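Local coordinates for protein flavocytochrome C3 fumarate reductase (PDB 1QO8) that reduces fumarate to succinate, drawing on four covalently bound c-type haems and an FAD, and may also take part in electron transport to ferric iron, at residues 387-392 against 461-466. Residues are numbered along the deposited sequence; the frame is centred on the assembly and turned at random.
Sequences GNRFIS and SDYNGY
R389 reaches from the loop between strand 381-383 and helix 397-405 to Y463 and Y466, one turn apart on helix 453-469. This loop-on-helix packing lies in what is probably the mobile clamp domain of the fumarate reductase family, away from the haems and FAD. Van der Waals contact joins the segments. The CD1 corner of the Y463 ring sits over one face of the R389 guanidinium, toward its rim, with Y463 CD1 3.8 Å from R389 NE. The two planes are 69° apart, so this is not a stack. Y463 CG is anti to the backbone N (chi1 -174°), sending the ring across the arginine chain. Tyrosine suits this place because its broad carbon surface also packs on V381. Y466 instead meets the guanidinium at its edge, R389 NH1 standing 3.8 Å from Y466 CE2 near the plane of that ring. Charge pairing is supplied by neighbours: E393 forms a salt bridge with R389 NH2 and D472 one with NH1. Arginine's length and flat, multi-donor head thus serve both acids and both rings; an alanine here would probably leave E393 and D472 without this cation and open a gap beside Y463. Over the centre of the Y466 ring, the D462 carbonyl O lies 3.3 Å above its plane.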
loop_
_atom_site.group_PDB
_atom_site.type_symbol
_atom_site.label_atom_id
_atom_site.label_comp_id
_atom_site.label_asym_id
_atom_site.label_seq_id
_atom_site.Cartn_x
_atom_site.Cartn_y
_atom_site.Cartn_z
ATOM N N GLY A 387 2.101 25.209 -27.643
ATOM C CA GLY A 387 1.376 25.053 -28.898
ATOM C C GLY A 387 1.950 24.009 -29.841
ATOM O O GLY A 387 1.532 24.044 -30.993
ATOM N N ASN A 388 2.720 23.027 -29.383
ATOM C CA ASN A 388 3.268 21.965 -30.172
ATOM C C ASN A 388 2.588 20.632 -29.903
ATOM O O ASN A 388 2.326 20.293 -28.746
ATOM C CB ASN A 388 4.801 21.775 -29.856
ATOM C CG ASN A 388 5.525 23.068 -30.205
ATOM O OD1 ASN A 388 5.309 23.588 -31.313
ATOM N ND2 ASN A 388 6.292 23.755 -29.386
ATOM N N ARG A 389 2.329 19.830 -30.923
ATOM C CA ARG A 389 1.790 18.491 -30.781
ATOM C C ARG A 389 2.913 17.668 -30.170
ATOM O O ARG A 389 4.006 18.182 -30.306
ATOM C CB ARG A 389 1.353 17.927 -32.179
ATOM C CG ARG A 389 0.060 18.609 -32.695
ATOM C CD ARG A 389 -0.204 18.124 -34.173
ATOM N NE ARG A 389 -0.700 16.779 -34.077
ATOM C CZ ARG A 389 -0.280 15.733 -34.797
ATOM N NH1 ARG A 389 0.608 16.050 -35.769
ATOM N NH2 ARG A 389 -0.856 14.550 -34.683
ATOM N N PHE A 390 2.689 16.520 -29.556
ATOM C CA PHE A 390 3.785 15.864 -28.854
ATOM C C PHE A 390 3.442 14.388 -28.954
ATOM O O PHE A 390 4.189 13.550 -28.602
ATOM C CB PHE A 390 3.943 16.182 -27.355
ATOM C CG PHE A 390 2.617 16.316 -26.617
ATOM C CD1 PHE A 390 1.922 17.482 -26.648
ATOM C CD2 PHE A 390 2.091 15.269 -25.874
ATOM C CE1 PHE A 390 0.690 17.578 -25.984
ATOM C CE2 PHE A 390 0.840 15.301 -25.239
ATOM C CZ PHE A 390 0.179 16.509 -25.271
ATOM N N ILE A 391 2.375 14.003 -29.632
ATOM C CA ILE A 391 1.983 12.595 -29.683
ATOM C C ILE A 391 0.743 12.531 -30.590
ATOM O O ILE A 391 0.124 13.568 -30.835
ATOM C CB ILE A 391 1.734 11.921 -28.332
ATOM C CG1 ILE A 391 1.668 10.413 -28.603
ATOM C CG2 ILE A 391 0.503 12.377 -27.551
ATOM C CD1 ILE A 391 1.949 9.521 -27.390
ATOM N N SER A 392 0.527 11.375 -31.202
ATOM C CA SER A 392 -0.720 11.224 -31.918
ATOM C C SER A 392 -1.943 11.336 -30.980
ATOM O O SER A 392 -1.955 10.620 -29.977
ATOM C CB SER A 392 -0.775 9.867 -32.577
ATOM O OG SER A 392 -2.065 9.577 -33.136
ATOM N N SER A 461 -0.408 25.162 -39.624
ATOM C CA SER A 461 -0.091 24.816 -41.062
ATOM C C SER A 461 0.509 23.454 -41.223
ATOM O O SER A 461 0.107 22.684 -42.133
ATOM C CB SER A 461 0.770 25.904 -41.724
ATOM O OG SER A 461 2.151 25.728 -41.467
ATOM N N ASP A 462 1.400 22.986 -40.314
ATOM C CA ASP A 462 1.829 21.584 -40.523
ATOM C C ASP A 462 0.605 20.720 -40.485
ATOM O O ASP A 462 0.500 19.829 -41.310
ATOM C CB ASP A 462 2.750 21.105 -39.398
ATOM C CG ASP A 462 4.133 21.740 -39.452
ATOM O OD1 ASP A 462 4.374 22.432 -40.477
ATOM O OD2 ASP A 462 4.905 21.529 -38.483
ATOM N N TYR A 463 -0.232 20.857 -39.383
ATOM C CA TYR A 463 -1.263 19.795 -39.312
ATOM C C TYR A 463 -2.236 19.954 -40.497
ATOM O O TYR A 463 -2.760 18.933 -40.928
ATOM C CB TYR A 463 -2.056 19.956 -37.992
ATOM C CG TYR A 463 -3.026 18.823 -37.783
ATOM C CD1 TYR A 463 -2.620 17.644 -37.205
ATOM C CD2 TYR A 463 -4.330 18.936 -38.134
ATOM C CE1 TYR A 463 -3.432 16.536 -36.993
ATOM C CE2 TYR A 463 -5.234 17.871 -37.913
ATOM C CZ TYR A 463 -4.772 16.729 -37.390
ATOM O OH TYR A 463 -5.695 15.729 -37.156
ATOM N N ASN A 464 -2.623 21.148 -40.926
ATOM C CA ASN A 464 -3.487 21.256 -42.114
ATOM C C ASN A 464 -2.871 20.584 -43.356
ATOM O O ASN A 464 -3.563 19.907 -44.128
ATOM C CB ASN A 464 -3.790 22.742 -42.445
ATOM C CG ASN A 464 -4.672 23.357 -41.323
ATOM O OD1 ASN A 464 -5.297 22.609 -40.545
ATOM N ND2 ASN A 464 -4.702 24.689 -41.210
ATOM N N GLY A 465 -1.536 20.624 -43.483
ATOM C CA GLY A 465 -0.846 19.913 -44.575
ATOM C C GLY A 465 -0.929 18.425 -44.307
ATOM O O GLY A 465 -1.018 17.668 -45.272
ATOM N N TYR A 466 -0.920 17.964 -43.029
ATOM C CA TYR A 466 -1.118 16.546 -42.790
ATOM C C TYR A 466 -2.554 16.185 -43.133
ATOM O O TYR A 466 -2.794 15.011 -43.456
ATOM C CB TYR A 466 -0.773 16.012 -41.390
ATOM C CG TYR A 466 0.577 16.453 -40.855
ATOM C CD1 TYR A 466 1.643 16.591 -41.789
ATOM C CD2 TYR A 466 0.821 16.739 -39.513
ATOM C CE1 TYR A 466 2.874 17.031 -41.393
ATOM C CE2 TYR A 466 2.060 17.169 -39.080
ATOM C CZ TYR A 466 3.085 17.296 -40.045
ATOM O OH TYR A 466 4.323 17.747 -39.660
#